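Local coordinates for protein endo-beta-1,4-glucanase (PDB 2JEN) that hydrolyses beta-1,4-glucosidic bonds in the glucan backbone of cellulose and xyloglucan, as a family 12 glycoside hydrolase probably acting on plant cell walls, at residues S71-S81 against T242-I253. The protein carries 1 engineered substitution. Sequence-based numbering, arbitrary orientation. Where two conformers were deposited one is given.
Sequences SDMGWVWNWPS and TEVFGGTGQINI. With GLC (alpha-D-glucopyranose), chain C; GLC (alpha-D-glucopyranose), chain B; XYS (alpha-D-xylopyranose), chain D.
In one of its two conformers, Thr248 OG1 donates to Asn78 OD1 across the strand pair at 2.7 Å and accepts from Gln250 NE2 of a neighbouring subunit. The pair belongs to one sheet of the beta-sandwich (jelly roll) of family 12, where strand 72-79 and the strand within 242-253 run antiparallel, 164° between their N-to-C directions. Seven bridges fix the register; Trp79 and Gly247 exchange two hydrogen bonds, each 2.8 Å from N to O. At Phe245 and Gly246, a classic beta bulge facing Thr131, the chain turns a corner between the sheets; before it, Thr242 and Val244 on the other sheet face Trp75, Trp77 and Trp79. With CG set between the backbone N and carbonyl carbon (chi1 67°), the Trp77 indole folds across its partner strand: one face lies on the Gly249-Gln250 peptide, while Val244 CG2 sits over the other, 3.8 Å from the five-membered ring centroid. Water 1, in the ring plane, accepts from Trp77 NE1 and donates to Gly246 O. A leucine in place of Trp77 would probably open a gap between Val244 and the Gly249 backbone and leave this water without its indole donor. Ile251 CG2 makes a CH-pi contact 3.3 Å from the centroid of the Trp75 five-membered ring, and Trp75 NE1 donates to Thr242 OG1 at 2.9 Å (157° at the hydrogen), near the ring plane. Glu243 faces the glycan pocket, its OE1 accepting a hydrogen bond from O3 of the chain C glucose at 2.6 Å; Phe245 lays a ring face under C5 of the xylose, 3.6 Å from CD2.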
loop_
_atom_site.group_PDB
_atom_site.type_symbol
_atom_site.label_atom_id
_atom_site.label_comp_id
_atom_site.label_asym_id
_atom_site.label_seq_id
_atom_site.Cartn_x
_atom_site.Cartn_y
_atom_site.Cartn_z
ATOM N N SER A 71 -11.965 -22.778 -9.124
ATOM C CA SER A 71 -13.295 -22.560 -8.551
ATOM C C SER A 71 -13.308 -21.515 -7.429
ATOM O O SER A 71 -14.241 -21.468 -6.659
ATOM C CB SER A 71 -13.887 -23.879 -8.041
ATOM O OG SER A 71 -13.149 -24.368 -6.941
ATOM N N ASP A 72 -12.281 -20.670 -7.378
ATOM C CA ASP A 72 -12.185 -19.648 -6.338
ATOM C C ASP A 72 -11.252 -18.566 -6.851
ATOM O O ASP A 72 -10.045 -18.572 -6.616
ATOM C CB ASP A 72 -11.667 -20.275 -5.031
ATOM C CG ASP A 72 -11.700 -19.313 -3.863
ATOM O OD1 ASP A 72 -12.611 -18.431 -3.820
ATOM O OD2 ASP A 72 -10.848 -19.474 -2.930
ATOM N N MET A 73 -11.837 -17.587 -7.504
ATOM C CA MET A 73 -11.090 -16.546 -8.205
ATOM C C MET A 73 -11.962 -15.326 -8.316
ATOM O O MET A 73 -13.193 -15.433 -8.097
ATOM C CB MET A 73 -10.628 -17.035 -9.572
ATOM C CG MET A 73 -11.743 -17.379 -10.506
ATOM S SD MET A 73 -11.163 -18.062 -12.076
ATOM C CE MET A 73 -12.622 -18.949 -12.651
ATOM N N GLY A 74 -11.392 -14.189 -8.690
ATOM C CA GLY A 74 -12.218 -12.994 -8.774
ATOM C C GLY A 74 -11.371 -11.746 -8.809
ATOM O O GLY A 74 -10.223 -11.771 -9.279
ATOM N N TRP A 75 -11.944 -10.649 -8.361
ATOM C CA TRP A 75 -11.263 -9.359 -8.367
ATOM C C TRP A 75 -11.942 -8.413 -7.388
ATOM O O TRP A 75 -13.079 -8.625 -7.020
ATOM C CB TRP A 75 -11.137 -8.756 -9.770
ATOM C CG TRP A 75 -12.402 -8.773 -10.587
ATOM C CD1 TRP A 75 -13.371 -7.810 -10.628
ATOM C CD2 TRP A 75 -12.794 -9.772 -11.540
ATOM N NE1 TRP A 75 -14.366 -8.187 -11.489
ATOM C CE2 TRP A 75 -14.027 -9.368 -12.093
ATOM C CE3 TRP A 75 -12.230 -10.975 -11.983
ATOM C CZ2 TRP A 75 -14.720 -10.130 -13.022
ATOM C CZ3 TRP A 75 -12.929 -11.735 -12.901
ATOM C CH2 TRP A 75 -14.160 -11.302 -13.414
ATOM N N VAL A 76 -11.190 -7.406 -6.970
ATOM C CA VAL A 76 -11.532 -6.461 -5.960
ATOM C C VAL A 76 -11.229 -5.080 -6.566
ATOM O O VAL A 76 -10.213 -4.926 -7.245
ATOM C CB VAL A 76 -10.647 -6.769 -4.742
ATOM C CG1 VAL A 76 -11.117 -5.967 -3.538
ATOM C CG2 VAL A 76 -10.623 -8.330 -4.469
ATOM N N TRP A 77 -12.053 -4.083 -6.295
ATOM C CA TRP A 77 -11.882 -2.791 -6.939
ATOM C C TRP A 77 -12.328 -1.616 -6.079
ATOM O O TRP A 77 -13.135 -1.755 -5.136
ATOM C CB TRP A 77 -12.685 -2.729 -8.251
ATOM C CG TRP A 77 -14.194 -2.754 -8.128
ATOM C CD1 TRP A 77 -15.018 -1.700 -7.914
ATOM C CD2 TRP A 77 -15.053 -3.903 -8.237
ATOM N NE1 TRP A 77 -16.337 -2.120 -7.884
ATOM C CE2 TRP A 77 -16.379 -3.464 -8.092
ATOM C CE3 TRP A 77 -14.826 -5.259 -8.450
ATOM C CZ2 TRP A 77 -17.466 -4.328 -8.197
ATOM C CZ3 TRP A 77 -15.922 -6.125 -8.527
ATOM C CH2 TRP A 77 -17.212 -5.635 -8.427
ATOM N N ASN A 78 -11.810 -0.460 -6.453
ATOM C CA ASN A 78 -12.249 0.811 -5.945
ATOM C C ASN A 78 -12.109 1.872 -7.013
ATOM O O ASN A 78 -10.996 2.148 -7.456
ATOM C CB ASN A 78 -11.372 1.222 -4.755
ATOM C CG ASN A 78 -11.692 2.573 -4.223
ATOM O OD1 ASN A 78 -12.846 2.935 -4.082
ATOM N ND2 ASN A 78 -10.669 3.357 -3.959
ATOM N N TRP A 79 -13.254 2.398 -7.482
ATOM C CA TRP A 79 -13.357 3.297 -8.642
ATOM C C TRP A 79 -14.160 4.542 -8.174
ATOM O O TRP A 79 -15.362 4.661 -8.427
ATOM C CB TRP A 79 -14.017 2.633 -9.846
ATOM C CG TRP A 79 -13.091 1.673 -10.478
ATOM C CD1 TRP A 79 -13.111 0.327 -10.374
ATOM C CD2 TRP A 79 -11.950 1.994 -11.275
ATOM N NE1 TRP A 79 -12.053 -0.232 -11.069
ATOM C CE2 TRP A 79 -11.310 0.790 -11.599
ATOM C CE3 TRP A 79 -11.404 3.182 -11.735
ATOM C CZ2 TRP A 79 -10.177 0.754 -12.388
ATOM C CZ3 TRP A 79 -10.288 3.144 -12.533
ATOM C CH2 TRP A 79 -9.673 1.932 -12.834
ATOM N N PRO A 80 -13.525 5.469 -7.436
ATOM C CA PRO A 80 -14.309 6.607 -6.953
ATOM C C PRO A 80 -14.667 7.624 -8.036
ATOM O O PRO A 80 -13.873 8.484 -8.392
ATOM C CB PRO A 80 -13.428 7.218 -5.852
ATOM C CG PRO A 80 -12.388 6.216 -5.566
ATOM C CD PRO A 80 -12.177 5.489 -6.858
ATOM N N SER A 81 -15.887 7.528 -8.546
ATOM C CA SER A 81 -16.376 8.409 -9.606
ATOM C C SER A 81 -17.900 8.288 -9.722
ATOM O O SER A 81 -18.452 7.202 -9.542
ATOM C CB SER A 81 -15.791 7.972 -10.949
ATOM O OG SER A 81 -16.269 8.821 -12.029
ATOM N N THR A 242 -16.972 -7.561 -14.874
ATOM C CA THR A 242 -17.804 -6.512 -14.305
ATOM C C THR A 242 -17.384 -5.186 -14.892
ATOM O O THR A 242 -16.299 -4.710 -14.607
ATOM C CB THR A 242 -17.713 -6.474 -12.779
ATOM O OG1 THR A 242 -16.344 -6.275 -12.407
ATOM C CG2 THR A 242 -18.200 -7.748 -12.098
ATOM N N GLU A 243 -18.244 -4.524 -15.663
ATOM C CA GLU A 243 -17.969 -3.126 -16.013
ATOM C C GLU A 243 -18.261 -2.312 -14.790
ATOM O O GLU A 243 -19.332 -2.437 -14.185
ATOM C CB GLU A 243 -18.841 -2.621 -17.155
ATOM C CG GLU A 243 -18.601 -3.307 -18.494
ATOM C CD GLU A 243 -19.375 -2.684 -19.628
ATOM O OE1 GLU A 243 -20.605 -2.706 -19.599
ATOM O OE2 GLU A 243 -18.742 -2.158 -20.562
ATOM N N VAL A 244 -17.295 -1.489 -14.366
ATOM C CA VAL A 244 -17.462 -0.658 -13.197
ATOM C C VAL A 244 -17.452 0.799 -13.632
ATOM O O VAL A 244 -16.540 1.248 -14.339
ATOM C CB VAL A 244 -16.374 -0.876 -12.139
ATOM C CG1 VAL A 244 -16.675 0.046 -10.925
ATOM C CG2 VAL A 244 -16.292 -2.365 -11.736
ATOM N N PHE A 245 -18.518 1.522 -13.258
ATOM C CA PHE A 245 -18.683 2.921 -13.503
ATOM C C PHE A 245 -18.207 3.722 -12.291
ATOM O O PHE A 245 -17.550 4.760 -12.409
ATOM C CB PHE A 245 -20.138 3.218 -13.824
ATOM C CG PHE A 245 -20.660 2.489 -15.020
ATOM C CD1 PHE A 245 -21.109 1.174 -14.903
ATOM C CD2 PHE A 245 -20.689 3.090 -16.258
ATOM C CE1 PHE A 245 -21.584 0.480 -16.021
ATOM C CE2 PHE A 245 -21.211 2.395 -17.377
ATOM C CZ PHE A 245 -21.652 1.100 -17.242
ATOM N N GLY A 246 -18.531 3.226 -11.107
ATOM C CA GLY A 246 -18.034 3.821 -9.872
ATOM C C GLY A 246 -18.343 2.948 -8.692
ATOM O O GLY A 246 -19.258 2.116 -8.760
ATOM N N GLY A 247 -17.620 3.144 -7.603
ATOM C CA GLY A 247 -17.845 2.403 -6.377
ATOM C C GLY A 247 -16.751 1.402 -6.062
ATOM O O GLY A 247 -15.753 1.278 -6.795
ATOM N N THR A 248 -16.967 0.670 -4.974
ATOM C CA THR A 248 -15.991 -0.254 -4.470
ATOM C C THR A 248 -16.656 -1.576 -4.159
ATOM O O THR A 248 -17.806 -1.622 -3.726
ATOM C CB THR A 248 -15.398 0.254 -3.126
ATOM O OG1 THR A 248 -15.091 1.646 -3.195
ATOM C CG2 THR A 248 -14.169 -0.513 -2.753
ATOM N N GLY A 249 -15.922 -2.666 -4.341
ATOM C CA GLY A 249 -16.447 -3.983 -4.022
ATOM C C GLY A 249 -15.611 -5.091 -4.593
ATOM O O GLY A 249 -14.425 -4.919 -4.860
ATOM N N GLN A 250 -16.215 -6.256 -4.759
ATOM C CA GLN A 250 -15.533 -7.400 -5.256
ATOM C C GLN A 250 -16.507 -8.390 -5.851
ATOM O O GLN A 250 -17.715 -8.377 -5.523
ATOM C CB GLN A 250 -14.752 -8.062 -4.135
ATOM C CG GLN A 250 -15.599 -8.737 -3.083
ATOM C CD GLN A 250 -14.784 -9.191 -1.908
ATOM O OE1 GLN A 250 -13.976 -10.141 -2.013
ATOM N NE2 GLN A 250 -14.976 -8.519 -0.773
ATOM N N ILE A 251 -15.970 -9.255 -6.689
ATOM C CA ILE A 251 -16.649 -10.434 -7.174
ATOM C C ILE A 251 -15.840 -11.655 -6.807
ATOM O O ILE A 251 -14.601 -11.614 -6.762
ATOM C CB ILE A 251 -16.844 -10.386 -8.717
ATOM C CG1 ILE A 251 -17.840 -11.451 -9.227
ATOM C CG2 ILE A 251 -15.516 -10.514 -9.472
ATOM C CD1 ILE A 251 -18.300 -11.255 -10.673
ATOM N N ASN A 252 -16.539 -12.765 -6.586
ATOM C CA ASN A 252 -15.920 -14.059 -6.492
ATOM C C ASN A 252 -16.662 -14.979 -7.429
ATOM O O ASN A 252 -17.907 -14.942 -7.494
ATOM C CB ASN A 252 -15.986 -14.602 -5.062
ATOM C CG ASN A 252 -15.448 -15.984 -4.965
ATOM O OD1 ASN A 252 -14.197 -16.219 -4.733
ATOM N ND2 ASN A 252 -16.317 -16.919 -5.163
ATOM N N ILE A 253 -15.924 -15.756 -8.191
ATOM C CA ILE A 253 -16.429 -16.703 -9.142
ATOM C C ILE A 253 -16.126 -18.112 -8.639
ATOM O O ILE A 253 -14.980 -18.427 -8.288
ATOM C CB ILE A 253 -15.812 -16.479 -10.516
ATOM C CG1 ILE A 253 -16.260 -15.107 -11.042
ATOM C CG2 ILE A 253 -16.163 -17.619 -11.475
ATOM C CD1 ILE A 253 -15.519 -14.649 -12.270
HETATM C C1 GLC C . -22.348 2.095 -21.720
HETATM C C2 GLC C . -22.643 0.628 -21.522
HETATM C C3 GLC C . -21.386 -0.207 -21.579
HETATM C C4 GLC C . -20.513 0.138 -22.787
HETATM C C5 GLC C . -20.372 1.667 -22.885
HETATM C C6 GLC C . -19.619 2.054 -24.154
HETATM O O2 GLC C . -23.236 0.446 -20.254
HETATM O O3 GLC C . -21.753 -1.561 -21.653
HETATM O O4 GLC C . -19.252 -0.522 -22.679
HETATM O O5 GLC C . -21.651 2.254 -22.953
HETATM O O6 GLC C . -19.215 3.421 -24.055
HETATM C C1 GLC B . -18.918 -2.996 -24.495
HETATM C C2 GLC B . -18.074 -2.067 -25.363
HETATM C C3 GLC B . -16.695 -2.656 -25.495
HETATM C C4 GLC B . -16.070 -2.740 -24.106
HETATM C C5 GLC B . -17.003 -3.648 -23.293
HETATM C C6 GLC B . -16.472 -4.022 -21.904
HETATM O O1 GLC B . -20.245 -2.568 -24.364
HETATM O O2 GLC B . -18.525 -1.893 -26.688
HETATM O O3 GLC B . -16.031 -1.837 -26.459
HETATM O O4 GLC B . -14.801 -3.353 -24.167
HETATM O O5 GLC B . -18.284 -3.038 -23.220
HETATM O O6 GLC B . -16.149 -2.880 -21.140
HETATM C C1 XYS D . -25.614 4.244 -17.706
HETATM C C2 XYS D . -26.570 5.114 -16.930
HETATM C C3 XYS D . -25.817 5.908 -15.885
HETATM C C4 XYS D . -25.016 4.952 -15.019
HETATM C C5 XYS D . -24.138 4.117 -15.931
HETATM O O2 XYS D . -27.276 5.989 -17.818
HETATM O O3 XYS D . -26.709 6.685 -15.097
HETATM O O4 XYS D . -24.169 5.716 -14.175
HETATM O O5 XYS D . -24.909 3.374 -16.873
HETATM O O HOH W 1 -18.779 -0.574 -7.934
#